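PDB 6JLS: putative flavoprotein decarboxylase from Streptomyces olivoviridis, which binds flavin mononucleotide and acts as an FMN-dependent cysteine decarboxylase in thioviridamide biosynthesis. Local coordinates for residues 94-99 / 123-128; 19-24 / 45-50. All coordinates share one frame; numbering follows the deposited sequence.

Contact 1 (94-99 / 123-128)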
ATOM      1  N   ASP A  94      33.600 -24.502  -3.170  1.00 48.57           N
ATOM      2  CA  ASP A  94      34.521 -25.294  -3.977  1.00 47.98           C
ATOM      3  C   ASP A  94      34.059 -25.438  -5.418  1.00 52.07           C
ATOM      4  O   ASP A  94      34.853 -25.839  -6.276  1.00 56.17           O
ATOM      5  CB  ASP A  94      34.717 -26.678  -3.364  1.00 48.43           C
ATOM      6  CG  ASP A  94      35.144 -26.607  -1.924  1.00 60.86           C
ATOM      7  OD1 ASP A  94      36.096 -25.852  -1.626  1.00 67.56           O
ATOM      8  OD2 ASP A  94      34.511 -27.286  -1.089  1.00 68.00           O
ATOM      9  N   ALA A  95      32.803 -25.115  -5.702  1.00 50.36           N
ATOM     10  CA  ALA A  95      32.342 -24.991  -7.074  1.00 49.15           C
ATOM     11  C   ALA A  95      31.067 -24.173  -7.065  1.00 49.62           C
ATOM     12  O   ALA A  95      30.306 -24.205  -6.093  1.00 49.44           O
ATOM     13  CB  ALA A  95      32.096 -26.355  -7.726  1.00 54.55           C
ATOM     14  N   VAL A  96      30.848 -23.445  -8.156  1.00 44.64           N
ATOM     15  CA  VAL A  96      29.650 -22.650  -8.389  1.00 34.51           C
ATOM     16  C   VAL A  96      29.056 -23.117  -9.707  1.00 37.77           C
ATOM     17  O   VAL A  96      29.750 -23.117 -10.726  1.00 45.33           O
ATOM     18  CB  VAL A  96      29.982 -21.147  -8.448  1.00 35.77           C
ATOM     19  CG1 VAL A  96      28.752 -20.319  -8.847  1.00 27.55           C
ATOM     20  CG2 VAL A  96      30.591 -20.675  -7.134  1.00 28.71           C
ATOM     21  N   VAL A  97      27.784 -23.520  -9.688  1.00 39.29           N
ATOM     22  CA  VAL A  97      27.077 -23.988 -10.882  1.00 35.78           C
ATOM     23  C   VAL A  97      25.932 -23.030 -11.187  1.00 36.17           C
ATOM     24  O   VAL A  97      25.135 -22.709 -10.299  1.00 46.89           O
ATOM     25  CB  VAL A  97      26.533 -25.416 -10.702  1.00 35.65           C
ATOM     26  CG1 VAL A  97      25.875 -25.901 -11.990  1.00 32.38           C
ATOM     27  CG2 VAL A  97      27.633 -26.345 -10.284  1.00 36.45           C
ATOM     28  N   VAL A  98      25.847 -22.572 -12.434  1.00 27.85           N
ATOM     29  CA  VAL A  98      24.694 -21.811 -12.905  1.00 31.52           C
ATOM     30  C   VAL A  98      23.952 -22.705 -13.890  1.00 37.33           C
ATOM     31  O   VAL A  98      24.430 -22.975 -15.005  1.00 33.47           O
ATOM     32  CB  VAL A  98      25.083 -20.469 -13.535  1.00 32.71           C
ATOM     33  CG1 VAL A  98      23.823 -19.665 -13.898  1.00 26.72           C
ATOM     34  CG2 VAL A  98      25.951 -19.671 -12.582  1.00 33.18           C
ATOM     35  N   ALA A  99      22.782 -23.175 -13.468  1.00 30.76           N
ATOM     36  CA  ALA A  99      22.042 -24.200 -14.189  1.00 31.52           C
ATOM     37  C   ALA A  99      20.577 -24.157 -13.766  1.00 36.49           C
ATOM     38  O   ALA A  99      20.233 -24.579 -12.654  1.00 35.76           O
ATOM     39  CB  ALA A  99      22.643 -25.575 -13.919  1.00 29.35           C
ATOM     40  N   MET A 123      31.198 -13.802 -10.423  1.00 37.93           N
ATOM     41  CA  MET A 123      32.371 -12.970 -10.676  1.00 39.19           C
ATOM     42  C   MET A 123      33.291 -12.858  -9.464  1.00 46.39           C
ATOM     43  O   MET A 123      34.459 -12.500  -9.632  1.00 48.63           O
ATOM     44  CB  MET A 123      31.954 -11.582 -11.147  1.00 40.71           C
ATOM     45  CG  MET A 123      31.433 -11.589 -12.561  1.00 54.02           C
ATOM     46  SD  MET A 123      31.249  -9.935 -13.222  1.00 60.12           S
ATOM     47  CE  MET A 123      32.971  -9.406 -13.220  1.00 52.09           C
ATOM     48  N   ALA A 124      32.806 -13.163  -8.256  1.00 42.83           N
ATOM     49  CA  ALA A 124      33.655 -13.187  -7.072  1.00 39.34           C
ATOM     50  C   ALA A 124      34.300 -14.544  -6.833  1.00 41.56           C
ATOM     51  O   ALA A 124      35.223 -14.645  -6.019  1.00 46.16           O
ATOM     52  CB  ALA A 124      32.849 -12.783  -5.826  1.00 41.35           C
ATOM     53  N   ALA A 125      33.845 -15.581  -7.518  1.00 42.31           N
ATOM     54  CA  ALA A 125      34.293 -16.927  -7.222  1.00 47.43           C
ATOM     55  C   ALA A 125      35.656 -17.189  -7.845  1.00 54.74           C
ATOM     56  O   ALA A 125      35.928 -16.790  -8.983  1.00 49.99           O
ATOM     57  CB  ALA A 125      33.277 -17.951  -7.731  1.00 44.22           C
ATOM     58  N   GLU A 126      36.509 -17.870  -7.084  1.00 60.32           N
ATOM     59  CA  GLU A 126      37.810 -18.317  -7.557  1.00 64.35           C
ATOM     60  C   GLU A 126      37.876 -19.829  -7.725  1.00 63.31           C
ATOM     61  O   GLU A 126      38.883 -20.352  -8.221  1.00 69.47           O
ATOM     62  CB  GLU A 126      38.895 -17.828  -6.601  1.00 68.88           C
ATOM     63  CG  GLU A 126      39.093 -16.330  -6.680  1.00 74.67           C
ATOM     64  CD  GLU A 126      40.243 -15.858  -5.833  1.00 83.67           C
ATOM     65  OE1 GLU A 126      40.204 -16.082  -4.605  1.00 88.13           O
ATOM     66  OE2 GLU A 126      41.196 -15.282  -6.396  1.00 88.57           O
ATOM     67  N   CYS A 127      36.815 -20.532  -7.350  1.00 50.44           N
ATOM     68  CA  CYS A 127      36.662 -21.958  -7.568  1.00 44.11           C
ATOM     69  C   CYS A 127      36.204 -22.228  -8.999  1.00 45.01           C
ATOM     70  O   CYS A 127      35.827 -21.305  -9.726  1.00 47.94           O
ATOM     71  CB  CYS A 127      35.646 -22.500  -6.566  1.00 47.18           C
ATOM     72  SG  CYS A 127      34.044 -21.658  -6.693  1.00 48.68           S
ATOM     73  N   PRO A 128      36.212 -23.493  -9.429  1.00 46.98           N
ATOM     74  CA  PRO A 128      35.598 -23.844 -10.719  1.00 47.78           C
ATOM     75  C   PRO A 128      34.164 -23.342 -10.833  1.00 48.32           C
ATOM     76  O   PRO A 128      33.381 -23.405  -9.880  1.00 50.21           O
ATOM     77  CB  PRO A 128      35.643 -25.376 -10.727  1.00 49.78           C
ATOM     78  CG  PRO A 128      36.757 -25.720  -9.836  1.00 47.96           C
ATOM     79  CD  PRO A 128      36.868 -24.652  -8.799  1.00 43.96           C
TER
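Pro128 O takes a hydrogen bond from Val96 N at 3.1 Å, with an angle of 164° at the hydrogen. The same oxygen also lies 3.4 Å from Ala95 CA in a CA-H...O contact, so the proline carbonyl is met by two neighbouring residues of the strand. Proline has no N-H to offer, and at this strand entry its carbonyl does the bonding. The CD edge of its ring lies 3.4 Å from Asp94 O, and Cys127 CB is as near to that oxygen.

Beside this bond Cys127 turns its sulphur inward. SG sits between the backbone N and the carbonyl carbon (chi1 57°), and it reaches Val96 CG2 at 3.6 Å while also lying against Ala95 CA. Ala125 CB, 3.9 Å away, also meets that valine methyl. A short alanine lets the chain pass close to the beta-branched valine, a residue type suited to a strand. At the outer end, Asp94 OD2 accepts a hydrogen bond from Thr18 N.

Val96 also packs on Val122 of helix 117-124. The arrangement is that of a right-handed beta-alpha-beta crossover, in which the chain leaves this helix and enters strand 129-133 beside strand 95-101.

Contact 2 (19-24 / 45-50). With FMN (flavin mononucleotide), chain B.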
ATOM      1  N   LEU A  19      29.192 -26.458  -2.256  1.00 42.58           N
ATOM      2  CA  LEU A  19      28.768 -26.149  -3.614  1.00 43.07           C
ATOM      3  C   LEU A  19      27.654 -25.109  -3.611  1.00 44.51           C
ATOM      4  O   LEU A  19      26.669 -25.236  -2.873  1.00 47.40           O
ATOM      5  CB  LEU A  19      28.292 -27.407  -4.344  1.00 43.95           C
ATOM      6  CG  LEU A  19      27.941 -27.179  -5.816  1.00 47.47           C
ATOM      7  CD1 LEU A  19      28.461 -28.311  -6.673  1.00 50.58           C
ATOM      8  CD2 LEU A  19      26.440 -27.006  -6.025  1.00 54.76           C
ATOM      9  N   THR A  20      27.795 -24.094  -4.453  1.00 39.48           N
ATOM     10  CA  THR A  20      26.763 -23.083  -4.629  1.00 38.16           C
ATOM     11  C   THR A  20      26.107 -23.262  -5.992  1.00 38.04           C
ATOM     12  O   THR A  20      26.787 -23.242  -7.026  1.00 40.31           O
ATOM     13  CB  THR A  20      27.337 -21.676  -4.483  1.00 39.19           C
ATOM     14  OG1 THR A  20      27.807 -21.501  -3.135  1.00 46.36           O
ATOM     15  CG2 THR A  20      26.277 -20.630  -4.787  1.00 26.63           C
ATOM     16  N   MET A  21      24.787 -23.427  -5.974  1.00 35.60           N
ATOM     17  CA  MET A  21      23.937 -23.600  -7.143  1.00 29.90           C
ATOM     18  C   MET A  21      23.211 -22.286  -7.447  1.00 34.00           C
ATOM     19  O   MET A  21      22.556 -21.714  -6.563  1.00 36.19           O
ATOM     20  CB  MET A  21      22.945 -24.731  -6.853  1.00 26.06           C
ATOM     21  CG  MET A  21      21.811 -24.905  -7.829  1.00 49.59           C
ATOM     22  SD  MET A  21      20.810 -26.393  -7.454  1.00 55.50           S
ATOM     23  CE  MET A  21      21.133 -26.616  -5.718  1.00 45.05           C
ATOM     24  N   CYS A  22      23.322 -21.799  -8.682  1.00 34.09           N
ATOM     25  CA  CYS A  22      22.644 -20.570  -9.085  1.00 28.98           C
ATOM     26  C   CYS A  22      21.541 -20.863 -10.093  1.00 32.70           C
ATOM     27  O   CYS A  22      21.721 -21.666 -11.015  1.00 30.10           O
ATOM     28  CB  CYS A  22      23.618 -19.549  -9.681  1.00 34.88           C
ATOM     29  SG  CYS A  22      24.905 -18.909  -8.566  1.00 37.56           S
ATOM     30  N   LEU A  23      20.398 -20.198  -9.920  1.00 34.64           N
ATOM     31  CA  LEU A  23      19.223 -20.412 -10.752  1.00 24.03           C
ATOM     32  C   LEU A  23      18.831 -19.119 -11.459  1.00 24.81           C
ATOM     33  O   LEU A  23      18.680 -18.074 -10.817  1.00 29.59           O
ATOM     34  CB  LEU A  23      18.057 -20.923  -9.909  1.00 29.51           C
ATOM     35  CG  LEU A  23      18.275 -22.246  -9.170  1.00 33.00           C
ATOM     36  CD1 LEU A  23      16.974 -22.677  -8.498  1.00 39.17           C
ATOM     37  CD2 LEU A  23      18.756 -23.313 -10.134  1.00 33.78           C
ATOM     38  N   SER A  24      18.638 -19.213 -12.770  1.00 25.35           N
ATOM     39  CA  SER A  24      18.334 -18.127 -13.698  1.00 30.16           C
ATOM     40  C   SER A  24      16.846 -18.155 -14.086  1.00 29.54           C
ATOM     41  O   SER A  24      16.143 -19.147 -13.884  1.00 32.57           O
ATOM     42  CB  SER A  24      19.227 -18.275 -14.948  1.00 30.92           C
ATOM     43  OG  SER A  24      19.474 -17.042 -15.567  1.00 53.68           O
ATOM     44  N   GLY A  45      28.519 -31.585   1.265  1.00 62.39           N
ATOM     45  CA  GLY A  45      28.544 -31.165   2.650  1.00 53.13           C
ATOM     46  C   GLY A  45      27.771 -29.894   2.923  1.00 56.28           C
ATOM     47  O   GLY A  45      26.891 -29.886   3.784  1.00 64.31           O
ATOM     48  N   ARG A  46      28.103 -28.810   2.221  1.00 51.08           N
ATOM     49  CA  ARG A  46      27.358 -27.561   2.282  1.00 46.46           C
ATOM     50  C   ARG A  46      26.792 -27.269   0.909  1.00 55.04           C
ATOM     51  O   ARG A  46      27.520 -27.309  -0.088  1.00 56.47           O
ATOM     52  CB  ARG A  46      28.224 -26.383   2.708  1.00 52.29           C
ATOM     53  CG  ARG A  46      28.550 -26.358   4.152  1.00 71.36           C
ATOM     54  CD  ARG A  46      27.950 -25.148   4.819  1.00 80.20           C
ATOM     55  NE  ARG A  46      28.061 -25.279   6.266  1.00 88.79           N
ATOM     56  CZ  ARG A  46      27.123 -25.827   7.032  1.00 86.72           C
ATOM     57  NH1 ARG A  46      26.002 -26.278   6.490  1.00 79.06           N
ATOM     58  NH2 ARG A  46      27.301 -25.918   8.341  1.00 92.12           N
ATOM     59  N   LEU A  47      25.506 -26.954   0.859  1.00 51.25           N
ATOM     60  CA  LEU A  47      24.851 -26.547  -0.370  1.00 44.17           C
ATOM     61  C   LEU A  47      24.292 -25.152  -0.169  1.00 47.27           C
ATOM     62  O   LEU A  47      23.612 -24.900   0.829  1.00 44.81           O
ATOM     63  CB  LEU A  47      23.738 -27.517  -0.738  1.00 48.58           C
ATOM     64  CG  LEU A  47      22.992 -27.231  -2.032  1.00 49.44           C
ATOM     65  CD1 LEU A  47      23.950 -27.304  -3.214  1.00 47.44           C
ATOM     66  CD2 LEU A  47      21.869 -28.245  -2.155  1.00 47.31           C
ATOM     67  N   HIS A  48      24.607 -24.241  -1.095  1.00 48.59           N
ATOM     68  CA  HIS A  48      23.980 -22.925  -1.160  1.00 39.37           C
ATOM     69  C   HIS A  48      23.240 -22.762  -2.481  1.00 38.89           C
ATOM     70  O   HIS A  48      23.635 -23.327  -3.507  1.00 41.91           O
ATOM     71  CB  HIS A  48      24.999 -21.799  -1.049  1.00 42.38           C
ATOM     72  CG  HIS A  48      25.847 -21.861   0.176  1.00 46.82           C
ATOM     73  ND1 HIS A  48      25.357 -21.591   1.436  1.00 47.44           N
ATOM     74  CD2 HIS A  48      27.165 -22.121   0.330  1.00 45.85           C
ATOM     75  CE1 HIS A  48      26.335 -21.697   2.315  1.00 47.27           C
ATOM     76  NE2 HIS A  48      27.443 -22.016   1.670  1.00 51.04           N
ATOM     77  N   VAL A  49      22.186 -21.950  -2.466  1.00 35.00           N
ATOM     78  CA  VAL A  49      21.400 -21.670  -3.662  1.00 36.61           C
ATOM     79  C   VAL A  49      21.164 -20.173  -3.743  1.00 41.41           C
ATOM     80  O   VAL A  49      20.830 -19.539  -2.734  1.00 39.19           O
ATOM     81  CB  VAL A  49      20.056 -22.422  -3.673  1.00 42.92           C
ATOM     82  CG1 VAL A  49      19.278 -22.085  -4.934  1.00 37.48           C
ATOM     83  CG2 VAL A  49      20.294 -23.910  -3.599  1.00 54.38           C
ATOM     84  N   ALA A  50      21.365 -19.610  -4.934  1.00 34.62           N
ATOM     85  CA  ALA A  50      21.096 -18.208  -5.210  1.00 33.92           C
ATOM     86  C   ALA A  50      20.211 -18.121  -6.441  1.00 35.29           C
ATOM     87  O   ALA A  50      20.346 -18.933  -7.369  1.00 29.69           O
ATOM     88  CB  ALA A  50      22.388 -17.426  -5.453  1.00 30.82           C
TER
HETATM   89  N1  FMN B 501      15.589 -17.041 -21.297  1.00 67.35           N
HETATM   90  C2  FMN B 501      16.628 -17.918 -21.516  1.00 64.67           C
HETATM   91  O2  FMN B 501      17.747 -17.478 -21.765  1.00 62.25           O
HETATM   92  N3  FMN B 501      16.410 -19.279 -21.466  1.00 60.98           N
HETATM   93  C4  FMN B 501      15.152 -19.776 -21.192  1.00 60.93           C
HETATM   94  O4  FMN B 501      14.951 -20.992 -21.143  1.00 57.39           O
HETATM   95  C4A FMN B 501      14.105 -18.891 -20.969  1.00 63.67           C
HETATM   96  N5  FMN B 501      12.842 -19.377 -20.693  1.00 62.29           N
HETATM   97  C5A FMN B 501      11.794 -18.508 -20.474  1.00 53.13           C
HETATM   98  C6  FMN B 501      10.534 -19.028 -20.205  1.00 50.82           C
HETATM   99  C7  FMN B 501       9.462 -18.166 -19.975  1.00 55.53           C
HETATM  100  C7M FMN B 501       8.105 -18.754 -19.685  1.00 42.46           C
HETATM  101  C8  FMN B 501       9.658 -16.771 -20.019  1.00 53.48           C
HETATM  102  C8M FMN B 501       8.505 -15.835 -19.770  1.00 45.87           C
HETATM  103  C9  FMN B 501      10.931 -16.256 -20.295  1.00 50.48           C
HETATM  104  C9A FMN B 501      12.002 -17.127 -20.523  1.00 52.96           C
HETATM  105  N10 FMN B 501      13.273 -16.640 -20.801  1.00 56.31           N
HETATM  106  C10 FMN B 501      14.322 -17.517 -21.021  1.00 62.80           C
HETATM  107  C1' FMN B 501      13.523 -15.160 -20.838  1.00 55.66           C
HETATM  108  C2' FMN B 501      14.179 -14.745 -19.511  1.00 50.52           C
HETATM  109  O2' FMN B 501      13.337 -14.984 -18.396  1.00 44.30           O
HETATM  110  C3' FMN B 501      14.594 -13.280 -19.524  1.00 53.47           C
HETATM  111  O3' FMN B 501      15.658 -13.130 -20.433  1.00 63.43           O
HETATM  112  C4' FMN B 501      15.006 -12.852 -18.116  1.00 54.55           C
HETATM  113  O4' FMN B 501      15.212 -11.455 -17.990  1.00 57.65           O
HETATM  114  C5' FMN B 501      16.259 -13.590 -17.667  1.00 45.31           C
HETATM  115  O5' FMN B 501      16.597 -13.032 -16.420  1.00 32.25           O
HETATM  116  P   FMN B 501      17.825 -13.587 -15.560  1.00 34.92           P
HETATM  117  O1P FMN B 501      18.877 -14.150 -16.499  1.00 27.92           O
HETATM  118  O2P FMN B 501      18.431 -12.442 -14.777  1.00 36.04           O
HETATM  119  O3P FMN B 501      17.349 -14.689 -14.649  1.00 34.36           O
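Strands 18-23 and 46-51 are the two parallel strands of a beta-alpha-beta unit whose connecting helix is 32-40, and the pairs Leu19-Leu47, Thr20-His48, Met21-Val49 and Cys22-Ala50 lie side by side. Five backbone hydrogen bonds join them; in the middle, Met21 N reaches His48 O at 2.7 Å and Ala50 N reaches Met21 O at 2.9 Å.

On the face of Leu19, Met21, Leu47 and Val49, the unbranched methionine chain bends at its last torsion (chi3 24°), bringing CE to both branched side chains, Val49 CG2 at 3.5 Å and Leu47 CD1 at 3.8 Å. Helix 32-40 (Ala36, Leu39) and helix 182-193 (Phe185, Leu189) cover this side. Such a helix-covered parallel sheet belongs to the Rossmann-like flavoprotein fold.

On the other face, Thr20 OG1 lies near the plane of the His48 ring, at its edge, 3.6 Å from CD2. Each has its polar partner elsewhere: OG1 bonds Ser93 OG, and His48 ND1 bonds Ser71 N. Small Ala50 and Cys22 let helix 117-124 come close.

Beyond the strand end, Ser24 OG lies 3.1 Å from FMN O1P, and is hydrogen-bonded to Thr102 OG1 and Thr105 OG1, both on FMN-binding residues.

Overall arrangement
Contact 2 closes before contact 1 opens along the chain, and their centres are about 9 Å apart. They share the parallel sheet: strand 18-23 of contact 2 lies between strands 46-51 and 95-101, and Val97 O comes within 2.6 Å of Cys22 N, a probable hydrogen bond, while Val98 CG2 packs on Cys22 CB. Contact 1 stands on the far side of strand 95-101 from contact 2. Helix 117-124 packs on residues of both contacts, and helix 182-193 does so too. Together they span the centre of the sheet, and FMN phosphate sits beyond the C-terminal end of strand 18-23.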